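Local coordinates for protein chinitase A (Streptomyces coelicolor, PDB 3EBV) that probably hydrolyses internal glycosidic bonds of chitin as an endochitinase, this chain being the family 18 glycosidase domain of a longer protein, at residues A6-W11 / G267-S272; A29-A34 / A74-I79; I80-E85 / D114-D119. All coordinates share one frame; numbering follows the deposited sequence. Where two conformers were deposited one is given.

Contact 1. Residues A6-W11 / G267-S272; sequences AVTGYW and GAMTWS
Ala268 is gripped twice by the opposite strand: its N binds Ala6 O and its O accepts Thr8 N. One step on, Thr270 N reaches Thr8 O, and Thr270 O accepts the straight bond of Tyr10 N, N-H...O 168°. These four backbone bonds stitch 6-11 to 267-272 as parallel neighbours, their axes 4.6 Å apart. A water accepts a hydrogen bond from Thr8 OG1 at 2.7 Å and donates to Ala268 O, bridging the strands once more. Gly267 lies so close to Ala6 O, 3.3 Å from its CA, that a side chain pointing there would collide with that carbonyl.

Apolar and aromatic contacts gather on the face carrying Thr8, Tyr10, Met269 and Trp271. Residue 269 is a selenomethionine, bent at chi2 and chi3; its SE sits at the edge of the Tyr10 ring, 3.7 Å from CE2, a Met-aromatic contact. Its CG also packs on Thr8 CB at 3.9 Å. With CG anti to the backbone N (chi1 176°), the Trp271 indole swings back to the other strand and brings CE3 within 3.3 Å of Tyr10 CB. The two rings meet obliquely, their planes at 52°.

Most polar side chains find partners beyond the pair. Tyr10 OH bonds Asp117, Thr270 OG1 bonds Leu223 O, and Ser272 OG bonds both Gln12 and the backbone N of Trp275, capping the helix that follows. On the opposite face helix 282-292 packs against Val7, Ala268 and Thr270.

Joining the first strand to the last closes the TIM barrel. The cis peptide between Trp271 and Ser272 is consistent with family 18 enzymes, where a tryptophan at the end of the last strand forms the floor of the sugar-binding cleft.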
# COMPACT_ATOMS: atom_id res chain seq x y z
N ALA A 6 -8.30 -3.99 -7.59
CA ALA A 6 -6.91 -4.39 -7.41
C ALA A 6 -6.66 -4.97 -6.03
O ALA A 6 -7.26 -4.56 -5.02
CB ALA A 6 -6.00 -3.21 -7.59
N VAL A 7 -5.69 -5.90 -6.01
CA VAL A 7 -5.09 -6.38 -4.76
C VAL A 7 -3.64 -5.95 -4.81
O VAL A 7 -2.93 -6.28 -5.79
CB VAL A 7 -5.17 -7.92 -4.60
CG1 VAL A 7 -4.51 -8.33 -3.28
CG2 VAL A 7 -6.65 -8.38 -4.61
N THR A 8 -3.19 -5.21 -3.79
CA THR A 8 -1.75 -4.82 -3.68
C THR A 8 -1.10 -5.76 -2.69
O THR A 8 -1.68 -6.05 -1.63
CB THR A 8 -1.62 -3.36 -3.16
OG1 THR A 8 -2.26 -2.46 -4.08
CG2 THR A 8 -0.18 -2.92 -2.97
N GLY A 9 0.10 -6.24 -3.02
CA GLY A 9 0.86 -7.04 -2.04
C GLY A 9 2.27 -6.56 -1.89
O GLY A 9 2.89 -6.17 -2.89
N TYR A 10 2.75 -6.52 -0.66
CA TYR A 10 4.16 -6.16 -0.40
C TYR A 10 5.06 -7.37 -0.55
O TYR A 10 4.81 -8.37 0.12
CB TYR A 10 4.32 -5.57 1.00
CG TYR A 10 3.80 -4.15 1.07
CD1 TYR A 10 4.68 -3.08 0.93
CD2 TYR A 10 2.42 -3.88 1.22
CE1 TYR A 10 4.22 -1.74 0.94
CE2 TYR A 10 1.97 -2.55 1.23
CZ TYR A 10 2.87 -1.51 1.09
OH TYR A 10 2.39 -0.22 1.09
N TRP A 11 6.08 -7.23 -1.42
CA TRP A 11 7.10 -8.31 -1.58
C TRP A 11 8.34 -7.89 -0.83
O TRP A 11 8.84 -6.77 -1.03
CB TRP A 11 7.38 -8.46 -3.06
CG TRP A 11 8.52 -9.40 -3.37
CD1 TRP A 11 8.43 -10.75 -3.50
CD2 TRP A 11 9.91 -9.05 -3.57
NE1 TRP A 11 9.69 -11.29 -3.77
CE2 TRP A 11 10.60 -10.28 -3.82
CE3 TRP A 11 10.63 -7.86 -3.53
CZ2 TRP A 11 11.98 -10.32 -4.09
CZ3 TRP A 11 12.02 -7.90 -3.78
CH2 TRP A 11 12.67 -9.13 -4.06
N GLY A 267 -10.15 -1.96 -3.75
CA GLY A 267 -9.85 -3.35 -3.38
C GLY A 267 -9.16 -3.44 -2.04
O GLY A 267 -9.55 -2.78 -1.07
N ALA A 268 -8.10 -4.26 -2.02
CA ALA A 268 -7.46 -4.62 -0.76
C ALA A 268 -5.97 -4.67 -0.93
O ALA A 268 -5.45 -4.60 -2.05
CB ALA A 268 -8.00 -5.98 -0.22
N MSE A 269 -5.29 -4.76 0.21
CA MSE A 269 -3.81 -4.78 0.22
C MSE A 269 -3.39 -5.72 1.34
O MSE A 269 -4.10 -5.87 2.34
CB MSE A 269 -3.26 -3.37 0.50
CG MSE A 269 -1.73 -3.32 0.71
SE MSE A 269 -1.24 -3.68 2.62
CE MSE A 269 -1.21 -1.84 3.29
N THR A 270 -2.22 -6.38 1.19
CA THR A 270 -1.69 -7.13 2.34
C THR A 270 -0.17 -7.02 2.52
O THR A 270 0.61 -6.97 1.53
CB THR A 270 -2.10 -8.62 2.29
OG1 THR A 270 -1.85 -9.24 3.56
CG2 THR A 270 -1.35 -9.37 1.21
N TRP A 271 0.19 -6.98 3.81
CA TRP A 271 1.58 -7.21 4.24
C TRP A 271 1.60 -8.66 4.72
O TRP A 271 0.94 -8.96 5.73
CB TRP A 271 1.89 -6.27 5.40
CG TRP A 271 3.29 -6.56 5.92
CD1 TRP A 271 3.60 -7.35 7.00
CD2 TRP A 271 4.52 -6.11 5.36
NE1 TRP A 271 4.99 -7.41 7.14
CE2 TRP A 271 5.56 -6.64 6.16
CE3 TRP A 271 4.84 -5.28 4.26
CZ2 TRP A 271 6.92 -6.39 5.87
CZ3 TRP A 271 6.17 -5.03 3.98
CH2 TRP A 271 7.20 -5.58 4.80
N SER A 272 2.31 -9.58 4.04
CA SER A 272 3.11 -9.41 2.83
C SER A 272 2.86 -10.66 1.96
O SER A 272 2.31 -11.65 2.44
CB SER A 272 4.62 -9.35 3.16
OG SER A 272 4.99 -10.58 3.80
O HOH W 1 -4.93 -2.10 -3.53

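Contact 2. Residues A29-A34 / A74-I79; sequences AYDIIA and AGKKVI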
# COMPACT_ATOMS: atom_id res chain seq x y z
N ALA A 29 -2.85 -13.35 -8.16
CA ALA A 29 -3.89 -12.48 -7.58
C ALA A 29 -3.42 -11.05 -7.38
O ALA A 29 -4.25 -10.12 -7.34
CB ALA A 29 -4.34 -13.03 -6.25
N TYR A 30 -2.10 -10.84 -7.22
CA TYR A 30 -1.60 -9.52 -6.93
C TYR A 30 -1.47 -8.68 -8.19
O TYR A 30 -0.69 -8.99 -9.09
CB TYR A 30 -0.26 -9.61 -6.20
CG TYR A 30 -0.41 -10.23 -4.84
CD1 TYR A 30 -0.95 -9.48 -3.79
CD2 TYR A 30 -0.06 -11.58 -4.61
CE1 TYR A 30 -1.12 -10.05 -2.53
CE2 TYR A 30 -0.22 -12.15 -3.32
CZ TYR A 30 -0.74 -11.37 -2.28
OH TYR A 30 -0.90 -11.85 -0.98
N ASP A 31 -2.23 -7.59 -8.23
CA ASP A 31 -2.22 -6.69 -9.39
C ASP A 31 -1.15 -5.64 -9.27
O ASP A 31 -0.66 -5.14 -10.28
CB ASP A 31 -3.57 -5.98 -9.48
CG ASP A 31 -4.68 -6.95 -9.57
OD1 ASP A 31 -4.80 -7.65 -10.61
OD2 ASP A 31 -5.47 -7.07 -8.63
N ILE A 32 -0.82 -5.25 -8.04
CA ILE A 32 0.22 -4.28 -7.77
C ILE A 32 1.13 -4.94 -6.76
O ILE A 32 0.66 -5.42 -5.72
CB ILE A 32 -0.33 -2.95 -7.18
CG1 ILE A 32 -1.32 -2.30 -8.17
CG2 ILE A 32 0.83 -1.98 -6.87
CD1 ILE A 32 -2.00 -1.03 -7.57
N ILE A 33 2.41 -5.00 -7.09
CA ILE A 33 3.43 -5.57 -6.19
C ILE A 33 4.32 -4.44 -5.73
O ILE A 33 4.95 -3.76 -6.57
CB ILE A 33 4.26 -6.69 -6.91
CG1 ILE A 33 3.34 -7.80 -7.42
CG2 ILE A 33 5.38 -7.18 -5.95
CD1 ILE A 33 4.04 -8.75 -8.43
N ALA A 34 4.33 -4.20 -4.43
CA ALA A 34 5.14 -3.14 -3.81
C ALA A 34 6.41 -3.75 -3.20
O ALA A 34 6.35 -4.58 -2.29
CB ALA A 34 4.31 -2.37 -2.75
N ALA A 74 2.38 -9.40 -18.08
CA ALA A 74 1.14 -10.05 -17.64
C ALA A 74 0.11 -9.04 -17.09
O ALA A 74 -0.94 -9.44 -16.58
CB ALA A 74 1.43 -11.12 -16.60
N GLY A 75 0.41 -7.75 -17.23
CA GLY A 75 -0.52 -6.69 -16.86
C GLY A 75 -0.41 -6.23 -15.40
O GLY A 75 -1.23 -5.40 -14.97
N LYS A 76 0.59 -6.72 -14.68
CA LYS A 76 0.77 -6.29 -13.28
C LYS A 76 1.58 -5.00 -13.22
O LYS A 76 2.26 -4.61 -14.19
CB LYS A 76 1.43 -7.37 -12.40
CG LYS A 76 1.02 -8.82 -12.62
CD LYS A 76 -0.44 -9.05 -12.50
CE LYS A 76 -0.73 -10.56 -12.63
NZ LYS A 76 -2.15 -10.72 -12.49
N LYS A 77 1.54 -4.33 -12.07
CA LYS A 77 2.39 -3.15 -11.85
C LYS A 77 3.34 -3.51 -10.73
O LYS A 77 2.96 -4.22 -9.78
CB LYS A 77 1.55 -1.90 -11.45
CG LYS A 77 0.47 -1.50 -12.46
CD LYS A 77 1.15 -0.93 -13.69
CE LYS A 77 0.16 -0.59 -14.79
NZ LYS A 77 0.85 0.16 -15.94
N VAL A 78 4.58 -3.04 -10.82
CA VAL A 78 5.55 -3.27 -9.75
C VAL A 78 6.10 -1.92 -9.35
O VAL A 78 6.63 -1.20 -10.20
CB VAL A 78 6.72 -4.21 -10.20
CG1 VAL A 78 7.68 -4.51 -9.04
CG2 VAL A 78 6.16 -5.52 -10.79
N ILE A 79 5.96 -1.57 -8.08
CA ILE A 79 6.37 -0.25 -7.62
C ILE A 79 7.37 -0.39 -6.48
O ILE A 79 7.47 -1.46 -5.87
CB ILE A 79 5.12 0.59 -7.18
CG1 ILE A 79 4.42 -0.08 -5.97
CG2 ILE A 79 4.18 0.77 -8.39
CD1 ILE A 79 3.12 0.67 -5.55
O HOH W 2 -4.63 -10.35 -10.84
O HOH W 3 -2.37 -4.15 -12.43
O HOH W 4 -3.40 -7.51 -12.89
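Ile79 packs against both Ile32 and Ala34 on one face of two parallel strands, and here the contact is tight. Its CG1 sits between its own backbone N and carbonyl carbon (chi1 64°), which sends the chain across to the neighbouring strand: CD1 meets Ile32 CG2 at 3.7 Å, and CG1 lies 4.0 Å from Ala34 CB. Tyr10 and Thr8 of strand 6-12 and Thr147 of strand 145-148 extend this packing inside the barrel. On the other face Ile33 and Val78 lie side by side beneath helix 61-73, the helix that links the two strands in a beta-alpha-beta crossover. Between the strands run three nearly straight bonds: Lys77 N to Asp31 O, Ile33 N to Lys77 O, and Ile79 N to Ile33 O, the last 2.8 Å long.

Toward 29-31 and 74-76 the contact becomes wetter. Gly75 ends helix 61-73 in a Schellman motif, and one water donates to both Gly75 O and Asp31 O. Lys76, bent at chi2, lays its aliphatic chain alongside the Tyr30 carbonyl, CD 3.4 Å from Tyr30 O, and its ammonium hydrogen-bonds Ser28 O. From Asp31 OD1 to Lys76 NZ is 4.5 Å, too long for a salt bridge; two waters donate to OD1 and are held weakly by NZ. An alanine here, with neither the long chain nor the ammonium, would probably leave Ser28 O without this donor, uncover the Tyr30 carbonyl and loosen the two waters at Asp31.

Asp31 has firmer partners than the lysine: OD2 takes bonds from Val7 N and His292, and OD1 one from the backbone N of Ser2. Surrounded by so many donors, the carboxylate is likely to stay ionised, with Lys76 adding a water-mediated electrostatic pull at the rim of the barrel.

Contact 3. Residues I80-E85 / D114-D119; sequences ISVGGE and DGVDID
Ser81 and Asp117 both turn their polar groups anti to the backbone N (chi1 -177° for OG, 171° for CG), and this brings hydroxyl and carboxylate together on one face of adjacent parallel strands. Ser81 OG donates to the anti lone pair of Asp117 OD2, at 2.7 Å. OD2 also bonds Tyr10 OH, while OD1 bonds Thr147 OG1, so the carboxylate is fixed in rotation from three strands. Asp119, likewise extended, rests its CB 3.6 Å from Ser81 OG.

The sequences are those of two family 18 signatures, SxGG in Ser81-Gly84 and DxxDxDxE from Asp114 to Glu121, on the two strands of a beta-alpha-beta unit joined by helix 94-111. In relatives the glutamate of the second is the catalytic acid, and Asp119 OD1 lies close to Glu121.

Gly83 lets the strands meet closely here: a CB on it would strike Asp119 O, which lies 3.4 Å from Gly83 CA and accepts Gly84 N at 2.9 Å from above its carbonyl plane. Away from the barrel interior, Val116 CG2 packs 3.4 Å from Ile80 O, and Val104 of helix 94-111 lies against Val116.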
# COMPACT_ATOMS: atom_id res chain seq x y z
N ILE A 80 8.15 0.66 -6.22
CA ILE A 80 9.09 0.68 -5.10
C ILE A 80 8.47 1.34 -3.88
O ILE A 80 7.99 2.48 -3.98
CB ILE A 80 10.47 1.34 -5.52
CG1 ILE A 80 11.49 1.28 -4.40
CG2 ILE A 80 10.28 2.78 -6.04
CD1 ILE A 80 11.90 -0.16 -4.03
N SER A 81 8.51 0.66 -2.73
CA SER A 81 7.99 1.27 -1.49
C SER A 81 9.09 1.93 -0.73
O SER A 81 10.17 1.33 -0.53
CB SER A 81 7.28 0.22 -0.62
OG SER A 81 6.71 0.82 0.52
N VAL A 82 8.85 3.15 -0.27
CA VAL A 82 9.80 3.89 0.57
C VAL A 82 9.35 3.89 2.02
O VAL A 82 8.17 4.17 2.30
CB VAL A 82 9.93 5.35 0.08
CG1 VAL A 82 10.94 6.10 0.92
CG2 VAL A 82 10.33 5.35 -1.41
N GLY A 83 10.25 3.59 2.95
CA GLY A 83 9.92 3.69 4.36
C GLY A 83 9.96 2.36 5.05
O GLY A 83 11.02 1.73 5.13
N GLY A 84 8.80 1.96 5.56
CA GLY A 84 8.74 0.74 6.33
C GLY A 84 8.98 1.04 7.79
O GLY A 84 9.42 2.15 8.14
N GLU A 85 8.69 0.07 8.66
CA GLU A 85 8.81 0.28 10.11
C GLU A 85 10.15 0.88 10.52
O GLU A 85 10.21 1.79 11.37
CB GLU A 85 8.60 -1.05 10.84
CG GLU A 85 7.13 -1.37 11.04
CD GLU A 85 6.91 -2.54 11.98
OE1 GLU A 85 7.90 -3.26 12.28
OE2 GLU A 85 5.74 -2.72 12.41
N ASP A 114 7.02 0.83 -12.06
CA ASP A 114 5.91 1.64 -12.55
C ASP A 114 5.60 2.88 -11.71
O ASP A 114 4.77 3.70 -12.12
CB ASP A 114 4.66 0.78 -12.69
CG ASP A 114 4.86 -0.34 -13.65
OD1 ASP A 114 5.02 -0.02 -14.87
OD2 ASP A 114 4.93 -1.52 -13.22
N GLY A 115 6.24 3.00 -10.55
CA GLY A 115 5.89 4.09 -9.64
C GLY A 115 6.37 3.78 -8.25
O GLY A 115 7.32 2.99 -8.05
N VAL A 116 5.70 4.42 -7.27
CA VAL A 116 6.22 4.49 -5.92
C VAL A 116 5.05 4.29 -4.94
O VAL A 116 3.89 4.68 -5.23
CB VAL A 116 6.93 5.85 -5.63
CG1 VAL A 116 5.94 7.06 -5.76
CG2 VAL A 116 7.65 5.83 -4.30
N ASP A 117 5.40 3.70 -3.78
CA ASP A 117 4.46 3.60 -2.64
C ASP A 117 5.06 4.37 -1.50
O ASP A 117 6.25 4.22 -1.17
CB ASP A 117 4.30 2.13 -2.22
CG ASP A 117 3.52 1.97 -0.90
OD1 ASP A 117 2.31 2.39 -0.87
OD2 ASP A 117 4.10 1.46 0.10
N ILE A 118 4.28 5.27 -0.90
CA ILE A 118 4.75 6.05 0.22
C ILE A 118 4.38 5.37 1.52
O ILE A 118 3.19 5.35 1.89
CB ILE A 118 4.14 7.51 0.16
CG1 ILE A 118 4.36 8.14 -1.25
CG2 ILE A 118 4.64 8.36 1.34
CD1 ILE A 118 5.85 8.27 -1.64
N ASP A 119 5.38 4.87 2.22
CA ASP A 119 5.18 4.17 3.47
C ASP A 119 6.16 4.68 4.54
O ASP A 119 6.70 3.88 5.33
CB ASP A 119 5.33 2.65 3.26
CG ASP A 119 4.97 1.84 4.49
OD1 ASP A 119 4.25 2.33 5.39
OD2 ASP A 119 5.46 0.68 4.55

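The three contacts are three of the strand-to-strand joints of one barrel. Contacts 1 and 2, centres about 9 Å apart, meet at the joint between them, where strand 6-12 pairs with strand 32-40: Trp11 N lies 2.8 Å from Ala34 O, and Val7 O is 2.9 Å from Asp31 N. Contacts 2 and 3 share strand 77-84, and Val78 O bonds Asp114 N at 2.8 Å where one gives way to the other. Contact 1 reaches contact 3 through the barrel interior, with Tyr10 OH 2.6 Å from Asp117 OD2, although their centres are about 13 Å apart. That bond ties the strand beside Trp271 to the DxxDxDxE strand, both probably lining the active site; contact 2 includes the barrel's other end.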